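Local coordinates for protein multi-copper Oxidase CueO (Ochrobactrum, PDB 6EVG) that is a laccase-like multicopper oxidase that uses bound copper to oxidise lignin model compounds and lignosulfonate, at residues S397-A402 against E496-M501. Numbering follows the deposited sequence.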
loop_
_atom_site.group_PDB
_atom_site.type_symbol
_atom_site.label_atom_id
_atom_site.label_comp_id
_atom_site.label_asym_id
_atom_site.label_seq_id
_atom_site.Cartn_x
_atom_site.Cartn_y
_atom_site.Cartn_z
ATOM N N SER A 397 -7.047 -17.238 -18.377
ATOM C CA SER A 397 -8.419 -16.783 -18.577
ATOM C C SER A 397 -8.706 -16.263 -19.967
ATOM O O SER A 397 -9.884 -16.148 -20.337
ATOM C CB SER A 397 -8.741 -15.691 -17.550
ATOM O OG SER A 397 -7.995 -14.519 -17.804
ATOM N N GLY A 398 -7.675 -15.785 -20.654
ATOM C CA GLY A 398 -7.898 -14.993 -21.885
ATOM C C GLY A 398 -8.111 -13.533 -21.716
ATOM O O GLY A 398 -8.075 -12.799 -22.708
ATOM N N VAL A 399 -8.330 -13.075 -20.481
ATOM C CA VAL A 399 -8.521 -11.660 -20.255
ATOM C C VAL A 399 -7.176 -10.975 -20.363
ATOM O O VAL A 399 -6.171 -11.465 -19.799
ATOM C CB VAL A 399 -9.109 -11.448 -18.820
ATOM C CG1 VAL A 399 -9.147 -9.994 -18.451
ATOM C CG2 VAL A 399 -10.465 -12.126 -18.672
ATOM N N GLU A 400 -7.116 -9.824 -21.008
ATOM C CA GLU A 400 -5.903 -9.041 -21.139
ATOM C C GLU A 400 -6.203 -7.576 -20.940
ATOM O O GLU A 400 -7.249 -7.082 -21.391
ATOM C CB GLU A 400 -5.201 -9.256 -22.490
ATOM C CG GLU A 400 -4.817 -10.711 -22.847
ATOM C CD GLU A 400 -4.170 -10.842 -24.231
ATOM O OE1 GLU A 400 -4.161 -9.890 -25.022
ATOM O OE2 GLU A 400 -3.745 -11.939 -24.586
ATOM N N MET A 401 -5.279 -6.851 -20.330
ATOM C CA MET A 401 -5.331 -5.402 -20.179
ATOM C C MET A 401 -3.930 -4.868 -20.398
ATOM O O MET A 401 -2.934 -5.636 -20.511
ATOM C CB MET A 401 -5.854 -5.041 -18.779
ATOM C CG MET A 401 -7.240 -5.468 -18.556
ATOM S SD MET A 401 -7.845 -4.919 -16.939
ATOM C CE MET A 401 -9.400 -5.692 -16.921
ATOM N N ALA A 402 -3.782 -3.571 -20.408
ATOM C CA ALA A 402 -2.492 -2.934 -20.660
ATOM C C ALA A 402 -2.413 -1.601 -19.973
ATOM O O ALA A 402 -3.425 -0.897 -19.786
ATOM C CB ALA A 402 -2.241 -2.724 -22.159
ATOM N N GLU A 496 -3.370 -6.018 -12.671
ATOM C CA GLU A 496 -1.946 -6.299 -12.829
ATOM C C GLU A 496 -1.735 -7.755 -13.362
ATOM O O GLU A 496 -0.942 -7.978 -14.263
ATOM C CB GLU A 496 -1.324 -6.146 -11.433
ATOM C CG GLU A 496 0.130 -6.372 -11.331
ATOM C CD GLU A 496 0.534 -6.468 -9.851
ATOM O OE1 GLU A 496 0.139 -5.667 -9.038
ATOM O OE2 GLU A 496 1.158 -7.375 -9.628
ATOM N N ASP A 497 -2.461 -8.718 -12.784
ATOM C CA ASP A 497 -2.286 -10.128 -13.146
ATOM C C ASP A 497 -2.711 -10.407 -14.602
ATOM O O ASP A 497 -2.147 -11.313 -15.206
ATOM C CB ASP A 497 -3.046 -11.062 -12.219
ATOM C CG ASP A 497 -2.399 -11.313 -10.853
ATOM O OD1 ASP A 497 -1.171 -11.063 -10.712
ATOM O OD2 ASP A 497 -3.106 -11.857 -9.984
ATOM N N VAL A 498 -3.633 -9.637 -15.175
ATOM C CA VAL A 498 -4.025 -9.826 -16.564
ATOM C C VAL A 498 -3.300 -8.875 -17.499
ATOM O O VAL A 498 -3.622 -8.825 -18.723
ATOM C CB VAL A 498 -5.553 -9.777 -16.746
ATOM C CG1 VAL A 498 -6.246 -10.855 -15.994
ATOM C CG2 VAL A 498 -6.140 -8.366 -16.458
ATOM N N GLY A 499 -2.263 -8.175 -17.041
ATOM C CA GLY A 499 -1.387 -7.445 -17.935
ATOM C C GLY A 499 -1.241 -5.952 -17.804
ATOM O O GLY A 499 -0.467 -5.357 -18.552
ATOM N N MET A 500 -1.964 -5.328 -16.840
ATOM C CA MET A 500 -1.885 -3.882 -16.685
ATOM C C MET A 500 -0.641 -3.484 -15.875
ATOM O O MET A 500 -0.680 -3.014 -14.725
ATOM C CB MET A 500 -3.169 -3.409 -16.004
ATOM C CG MET A 500 -3.376 -1.953 -16.067
ATOM S SD MET A 500 -5.048 -1.349 -15.614
ATOM C CE MET A 500 -6.017 -1.535 -17.032
ATOM N N MET A 501 0.502 -3.743 -16.533
ATOM C CA MET A 501 1.819 -3.601 -15.953
ATOM C C MET A 501 2.839 -3.432 -17.041
ATOM O O MET A 501 2.658 -3.903 -18.167
ATOM C CB MET A 501 2.137 -4.861 -15.074
ATOM C CG MET A 501 3.479 -4.822 -14.388
ATOM S SD MET A 501 3.552 -5.780 -12.846
ATOM C CE MET A 501 3.321 -7.425 -13.473
#
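The Schellman turn that ends the helix beside the mononuclear copper site packs, through Val498, Gly499 and Met500, against the extended loop 399-402. Its evidence is the pair of bonds Met500 N to His495 O and Gly499 N to Glu496 O, with Gly499 at positive phi. Val498, just past the helix, offers its carbonyl to the loop: Met401 N donates to Val498 O at 3.0 Å, with the donor lifted 46° out of the carbonyl plane. The same oxygen receives a CA-H...O contact from Glu400 CA at 3.3 Å, giving it two neighbours from the loop. The two methyls of Val498 divide the packing. CG1, anti to the carbonyl carbon (chi1 -62°), lies 3.9 Å from Val399 CG1, whereas CG2 sits 3.7 Å from Met401 CG and also touches SD. An alanine in place of Val498 would probably open a gap between Val399 and Met401 and leave the Met401 thioether freer to turn. A side chain on Gly499 would run into Met401 O, which already makes a CA-H...O contact with Gly499 CA at 3.5 Å. Farther along, Met500 bends at chi3 (-82°), placing CE 3.8 Å from Met401 SD and close to Ala402 O. Beyond the two segments, Val399 packs against helices 191-196 and 341-348. The Met500 side chain approaches to about 3 Å from the copper held by His434, Cys490 and His495, a position consistent with the axial methionine of a type 1 copper site in the cupredoxin fold.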